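Local coordinates for unique short US2 glycoprotein (Human herpesvirus 5, PDB 1IM3) that redirects newly made MHC class I heavy chains from the endoplasmic reticulum to the cytosol for proteasomal destruction, hiding infected cells from cytotoxic T lymphocytes, at residues G15-G25 against E58-V69. Sequence-based numbering, arbitrary orientation.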
ATOM      1  N   GLY D  15     -24.801  22.929  13.275  1.00 61.39           N
ATOM      2  CA  GLY D  15     -23.521  22.529  12.716  1.00 60.60           C
ATOM      3  C   GLY D  15     -22.670  21.565  13.513  1.00 58.71           C
ATOM      4  O   GLY D  15     -21.467  21.456  13.274  1.00 60.24           O
ATOM      5  N   LYS D  16     -23.286  20.870  14.459  1.00 56.13           N
ATOM      6  CA  LYS D  16     -22.573  19.912  15.277  1.00 53.77           C
ATOM      7  C   LYS D  16     -23.348  18.590  15.360  1.00 51.72           C
ATOM      8  O   LYS D  16     -24.577  18.560  15.398  1.00 49.15           O
ATOM      9  CB  LYS D  16     -22.329  20.495  16.671  1.00 55.58           C
ATOM     10  CG  LYS D  16     -21.368  21.679  16.679  1.00 58.35           C
ATOM     11  CD  LYS D  16     -21.104  22.118  18.104  1.00 61.36           C
ATOM     12  CE  LYS D  16     -20.024  23.179  18.190  1.00 64.09           C
ATOM     13  NZ  LYS D  16     -19.796  23.568  19.622  1.00 65.52           N
ATOM     14  N   LEU D  17     -22.611  17.488  15.365  1.00 48.84           N
ATOM     15  CA  LEU D  17     -23.209  16.171  15.455  1.00 45.45           C
ATOM     16  C   LEU D  17     -23.147  15.628  16.881  1.00 43.72           C
ATOM     17  O   LEU D  17     -22.164  15.820  17.602  1.00 44.47           O
ATOM     18  CB  LEU D  17     -22.483  15.219  14.503  1.00 44.63           C
ATOM     19  CG  LEU D  17     -22.785  13.723  14.567  1.00 45.30           C
ATOM     20  CD1 LEU D  17     -24.220  13.479  14.133  1.00 44.35           C
ATOM     21  CD2 LEU D  17     -21.833  12.958  13.666  1.00 41.28           C
ATOM     22  N   PHE D  18     -24.224  14.973  17.289  1.00 41.70           N
ATOM     23  CA  PHE D  18     -24.318  14.347  18.610  1.00 42.10           C
ATOM     24  C   PHE D  18     -24.821  12.952  18.279  1.00 41.98           C
ATOM     25  O   PHE D  18     -25.866  12.811  17.646  1.00 40.85           O
ATOM     26  CB  PHE D  18     -25.336  15.060  19.502  1.00 40.64           C
ATOM     27  CG  PHE D  18     -24.848  16.358  20.062  1.00 40.40           C
ATOM     28  CD1 PHE D  18     -24.397  16.439  21.379  1.00 42.20           C
ATOM     29  CD2 PHE D  18     -24.828  17.502  19.270  1.00 39.61           C
ATOM     30  CE1 PHE D  18     -23.926  17.653  21.906  1.00 41.83           C
ATOM     31  CE2 PHE D  18     -24.363  18.714  19.779  1.00 39.67           C
ATOM     32  CZ  PHE D  18     -23.910  18.790  21.101  1.00 42.85           C
ATOM     33  N   ALA D  19     -24.067  11.926  18.659  1.00 40.27           N
ATOM     34  CA  ALA D  19     -24.475  10.562  18.359  1.00 38.54           C
ATOM     35  C   ALA D  19     -24.162   9.668  19.543  1.00 39.11           C
ATOM     36  O   ALA D  19     -23.065   9.703  20.093  1.00 35.56           O
ATOM     37  CB  ALA D  19     -23.755  10.064  17.124  1.00 38.36           C
ATOM     38  N   ARG D  20     -25.154   8.876  19.933  1.00 40.35           N
ATOM     39  CA  ARG D  20     -25.007   7.979  21.061  1.00 42.73           C
ATOM     40  C   ARG D  20     -25.434   6.589  20.633  1.00 43.05           C
ATOM     41  O   ARG D  20     -26.393   6.426  19.879  1.00 42.59           O
ATOM     42  CB  ARG D  20     -25.877   8.448  22.226  1.00 43.91           C
ATOM     43  CG  ARG D  20     -25.707   7.609  23.480  1.00 48.83           C
ATOM     44  CD  ARG D  20     -26.452   8.237  24.634  1.00 52.95           C
ATOM     45  NE  ARG D  20     -26.045   9.629  24.808  1.00 56.27           N
ATOM     46  CZ  ARG D  20     -26.646  10.492  25.620  1.00 57.90           C
ATOM     47  NH1 ARG D  20     -27.692  10.103  26.336  1.00 59.45           N
ATOM     48  NH2 ARG D  20     -26.201  11.739  25.717  1.00 56.06           N
ATOM     49  N   GLY D  21     -24.715   5.584  21.104  1.00 40.83           N
ATOM     50  CA  GLY D  21     -25.063   4.236  20.744  1.00 39.37           C
ATOM     51  C   GLY D  21     -24.441   3.286  21.737  1.00 39.79           C
ATOM     52  O   GLY D  21     -23.630   3.675  22.579  1.00 39.40           O
ATOM     53  N   SER D  22     -24.820   2.026  21.633  1.00 39.62           N
ATOM     54  CA  SER D  22     -24.294   1.027  22.532  1.00 40.05           C
ATOM     55  C   SER D  22     -24.382  -0.340  21.892  1.00 39.39           C
ATOM     56  O   SER D  22     -25.314  -0.626  21.133  1.00 37.52           O
ATOM     57  CB  SER D  22     -25.077   1.037  23.846  1.00 40.48           C
ATOM     58  OG  SER D  22     -24.698  -0.055  24.665  1.00 46.57           O
ATOM     59  N   ILE D  23     -23.392  -1.169  22.198  1.00 39.46           N
ATOM     60  CA  ILE D  23     -23.333  -2.533  21.695  1.00 39.15           C
ATOM     61  C   ILE D  23     -22.790  -3.398  22.833  1.00 39.26           C
ATOM     62  O   ILE D  23     -21.784  -3.042  23.449  1.00 40.93           O
ATOM     63  CB  ILE D  23     -22.372  -2.632  20.492  1.00 40.47           C
ATOM     64  CG1 ILE D  23     -22.951  -1.843  19.314  1.00 40.92           C
ATOM     65  CG2 ILE D  23     -22.133  -4.088  20.118  1.00 37.26           C
ATOM     66  CD1 ILE D  23     -22.098  -1.870  18.086  1.00 42.48           C
ATOM     67  N   VAL D  24     -23.470  -4.485  23.181  1.00 37.26           N
ATOM     68  CA  VAL D  24     -22.922  -5.353  24.223  1.00 37.97           C
ATOM     69  C   VAL D  24     -22.454  -6.585  23.471  1.00 38.08           C
ATOM     70  O   VAL D  24     -22.985  -6.896  22.403  1.00 37.14           O
ATOM     71  CB  VAL D  24     -23.956  -5.782  25.331  1.00 35.88           C
ATOM     72  CG1 VAL D  24     -24.315  -4.603  26.199  1.00 35.00           C
ATOM     73  CG2 VAL D  24     -25.192  -6.387  24.709  1.00 35.15           C
ATOM     74  N   GLY D  25     -21.451  -7.265  24.017  1.00 38.86           N
ATOM     75  CA  GLY D  25     -20.913  -8.467  23.399  1.00 39.56           C
ATOM     76  C   GLY D  25     -19.603  -8.812  24.082  1.00 41.45           C
ATOM     77  O   GLY D  25     -19.155  -8.086  24.979  1.00 39.91           O
ATOM     78  N   GLU D  58     -17.232  -6.920  27.340  1.00 42.48           N
ATOM     79  CA  GLU D  58     -18.588  -6.499  27.685  1.00 42.90           C
ATOM     80  C   GLU D  58     -19.317  -5.573  26.729  1.00 39.84           C
ATOM     81  O   GLU D  58     -20.406  -5.886  26.276  1.00 38.89           O
ATOM     82  CB  GLU D  58     -18.601  -5.814  29.047  1.00 45.15           C
ATOM     83  CG  GLU D  58     -18.567  -6.739  30.239  1.00 52.08           C
ATOM     84  CD  GLU D  58     -18.483  -5.962  31.548  1.00 54.78           C
ATOM     85  OE1 GLU D  58     -19.235  -4.970  31.711  1.00 56.51           O
ATOM     86  OE2 GLU D  58     -17.673  -6.337  32.424  1.00 58.28           O
ATOM     87  N   SER D  59     -18.722  -4.422  26.434  1.00 35.76           N
ATOM     88  CA  SER D  59     -19.399  -3.470  25.594  1.00 35.64           C
ATOM     89  C   SER D  59     -18.583  -2.370  24.935  1.00 36.07           C
ATOM     90  O   SER D  59     -17.444  -2.071  25.304  1.00 32.78           O
ATOM     91  CB  SER D  59     -20.464  -2.779  26.420  1.00 35.98           C
ATOM     92  OG  SER D  59     -19.834  -2.003  27.431  1.00 31.05           O
ATOM     93  N   LEU D  60     -19.235  -1.736  23.971  1.00 34.65           N
ATOM     94  CA  LEU D  60     -18.650  -0.617  23.243  1.00 34.93           C
ATOM     95  C   LEU D  60     -19.765   0.421  23.184  1.00 35.17           C
ATOM     96  O   LEU D  60     -20.869   0.160  22.676  1.00 34.03           O
ATOM     97  CB  LEU D  60     -18.214  -1.062  21.842  1.00 33.76           C
ATOM     98  CG  LEU D  60     -17.425  -0.146  20.894  1.00 36.02           C
ATOM     99  CD1 LEU D  60     -18.385   0.602  20.062  1.00 36.91           C
ATOM    100  CD2 LEU D  60     -16.488   0.806  21.655  1.00 32.15           C
ATOM    101  N   LYS D  61     -19.497   1.589  23.740  1.00 34.49           N
ATOM    102  CA  LYS D  61     -20.487   2.650  23.739  1.00 35.71           C
ATOM    103  C   LYS D  61     -19.894   3.960  23.245  1.00 36.86           C
ATOM    104  O   LYS D  61     -18.706   4.262  23.458  1.00 36.81           O
ATOM    105  CB  LYS D  61     -21.039   2.851  25.148  1.00 37.48           C
ATOM    106  CG  LYS D  61     -21.803   1.655  25.682  1.00 38.94           C
ATOM    107  CD  LYS D  61     -22.158   1.859  27.140  1.00 42.82           C
ATOM    108  CE  LYS D  61     -23.080   0.759  27.652  1.00 46.11           C
ATOM    109  NZ  LYS D  61     -23.518   1.045  29.046  1.00 48.42           N
ATOM    110  N   TRP D  62     -20.726   4.751  22.581  1.00 35.33           N
ATOM    111  CA  TRP D  62     -20.259   6.028  22.099  1.00 34.83           C
ATOM    112  C   TRP D  62     -21.232   7.118  22.490  1.00 35.30           C
ATOM    113  O   TRP D  62     -22.425   6.874  22.651  1.00 35.58           O
ATOM    114  CB  TRP D  62     -20.032   5.988  20.587  1.00 30.99           C
ATOM    115  CG  TRP D  62     -21.206   5.643  19.759  1.00 30.95           C
ATOM    116  CD1 TRP D  62     -22.010   6.516  19.095  1.00 31.12           C
ATOM    117  CD2 TRP D  62     -21.662   4.323  19.389  1.00 30.70           C
ATOM    118  NE1 TRP D  62     -22.927   5.832  18.328  1.00 28.23           N
ATOM    119  CE2 TRP D  62     -22.735   4.490  18.489  1.00 28.88           C
ATOM    120  CE3 TRP D  62     -21.256   3.028  19.720  1.00 30.07           C
ATOM    121  CZ2 TRP D  62     -23.415   3.401  17.912  1.00 31.42           C
ATOM    122  CZ3 TRP D  62     -21.924   1.946  19.149  1.00 32.50           C
ATOM    123  CH2 TRP D  62     -22.993   2.137  18.250  1.00 31.19           C
ATOM    124  N   ASN D  63     -20.696   8.317  22.655  1.00 34.48           N
ATOM    125  CA  ASN D  63     -21.448   9.482  23.063  1.00 32.77           C
ATOM    126  C   ASN D  63     -20.769  10.691  22.415  1.00 32.77           C
ATOM    127  O   ASN D  63     -20.224  11.567  23.084  1.00 32.57           O
ATOM    128  CB  ASN D  63     -21.414   9.615  24.583  1.00 33.14           C
ATOM    129  CG  ASN D  63     -22.287  10.762  25.084  1.00 36.52           C
ATOM    130  OD1 ASN D  63     -23.257  11.134  24.424  1.00 36.24           O
ATOM    131  ND2 ASN D  63     -21.958  11.315  26.255  1.00 34.48           N
ATOM    132  N   VAL D  64     -20.795  10.704  21.096  1.00 31.30           N
ATOM    133  CA  VAL D  64     -20.185  11.764  20.313  1.00 35.54           C
ATOM    134  C   VAL D  64     -20.874  13.094  20.581  1.00 37.07           C
ATOM    135  O   VAL D  64     -22.086  13.217  20.407  1.00 37.79           O
ATOM    136  CB  VAL D  64     -20.267  11.426  18.817  1.00 34.38           C
ATOM    137  CG1 VAL D  64     -19.671  12.561  17.983  1.00 35.79           C
ATOM    138  CG2 VAL D  64     -19.519  10.130  18.550  1.00 33.92           C
ATOM    139  N   ARG D  65     -20.112  14.087  21.011  1.00 37.92           N
ATOM    140  CA  ARG D  65     -20.691  15.383  21.337  1.00 40.61           C
ATOM    141  C   ARG D  65     -20.006  16.534  20.594  1.00 41.46           C
ATOM    142  O   ARG D  65     -18.777  16.597  20.504  1.00 42.42           O
ATOM    143  CB  ARG D  65     -20.633  15.609  22.859  1.00 41.65           C
ATOM    144  CG  ARG D  65     -21.454  14.609  23.680  1.00 42.50           C
ATOM    145  CD  ARG D  65     -20.955  14.483  25.110  1.00 41.67           C
ATOM    146  NE  ARG D  65     -19.749  13.667  25.216  1.00 43.24           N
ATOM    147  CZ  ARG D  65     -19.144  13.379  26.363  1.00 45.37           C
ATOM    148  NH1 ARG D  65     -19.638  13.845  27.505  1.00 44.71           N
ATOM    149  NH2 ARG D  65     -18.047  12.624  26.369  1.00 44.10           N
ATOM    150  N   ASN D  66     -20.849  17.388  20.004  1.00 41.26           N
ATOM    151  CA  ASN D  66     -20.445  18.594  19.271  1.00 41.08           C
ATOM    152  C   ASN D  66     -19.492  18.431  18.121  1.00 39.26           C
ATOM    153  O   ASN D  66     -18.577  19.218  17.952  1.00 37.55           O
ATOM    154  CB  ASN D  66     -19.847  19.591  20.229  1.00 44.18           C
ATOM    155  CG  ASN D  66     -20.886  20.271  21.033  1.00 50.21           C
ATOM    156  OD1 ASN D  66     -21.624  21.119  20.518  1.00 52.90           O
ATOM    157  ND2 ASN D  66     -20.989  19.899  22.311  1.00 52.45           N
ATOM    158  N   LEU D  67     -19.714  17.411  17.322  1.00 38.29           N
ATOM    159  CA  LEU D  67     -18.838  17.162  16.212  1.00 38.80           C
ATOM    160  C   LEU D  67     -19.261  18.009  15.021  1.00 38.53           C
ATOM    161  O   LEU D  67     -20.362  17.848  14.497  1.00 36.83           O
ATOM    162  CB  LEU D  67     -18.870  15.671  15.866  1.00 34.03           C
ATOM    163  CG  LEU D  67     -17.907  15.325  14.747  1.00 33.57           C
ATOM    164  CD1 LEU D  67     -16.490  15.774  15.122  1.00 36.99           C
ATOM    165  CD2 LEU D  67     -17.958  13.850  14.498  1.00 35.27           C
ATOM    166  N   ASP D  68     -18.397  18.921  14.604  1.00 40.79           N
ATOM    167  CA  ASP D  68     -18.735  19.769  13.470  1.00 45.64           C
ATOM    168  C   ASP D  68     -18.895  18.928  12.218  1.00 46.39           C
ATOM    169  O   ASP D  68     -18.001  18.190  11.839  1.00 47.76           O
ATOM    170  CB  ASP D  68     -17.654  20.823  13.186  1.00 47.17           C
ATOM    171  CG  ASP D  68     -17.545  21.877  14.272  1.00 51.72           C
ATOM    172  OD1 ASP D  68     -18.535  22.127  14.996  1.00 54.60           O
ATOM    173  OD2 ASP D  68     -16.452  22.476  14.386  1.00 55.26           O
ATOM    174  N   VAL D  69     -20.056  18.995  11.600  1.00 48.08           N
ATOM    175  CA  VAL D  69     -20.224  18.284  10.356  1.00 51.40           C
ATOM    176  C   VAL D  69     -20.668  19.343   9.408  1.00 54.73           C
ATOM    177  O   VAL D  69     -21.354  20.296   9.763  1.00 55.18           O
ATOM    178  CB  VAL D  69     -21.309  17.207  10.375  1.00 50.82           C
ATOM    179  CG1 VAL D  69     -20.860  16.038  11.247  1.00 50.23           C
ATOM    180  CG2 VAL D  69     -22.633  17.816  10.824  1.00 48.41           C
TER
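Trp62 lies flat over the backbone of Gly21 where strands 16-25 and 59-65 run antiparallel. Gly21 CA sits 3.5 Å from the centroid of the six-membered ring, a CH-pi contact over its face; because Gly21 has no side chain, the indole can come this close. Trp62 CG stands between the backbone N and the carbonyl carbon (chi1 59°), which folds the ring back across the partner strand. Two main-chain hydrogen bonds join the same pair, Gly21 N to Trp62 O (3.0 Å) and Trp62 N to Gly21 O. Ile23 CG1 meets the ring edge at Trp62 CZ3, 3.9 Å away. Leu17, Ala19 and Val64 continue this tight apolar face.

The other face is more polar and more open to solvent, with Arg20 and Lys61 exposed. Arg20 NE and NH2 both grip Asn63 OD1 (3.2 Å from NE), from one side of the amide plane. A G1 bulge, with Asn66 and Leu67 both facing Leu17, shifts the register by one residue, and the peptide N of Asn66 lies over the centre of the Phe18 ring.

In this immunoglobulin-like lumenal domain the two are the central strands of one sheet, flanked by 3-12 and 52-55; Ala19, Ile23 and Trp62 pack against strand 75-82 of the opposing sheet.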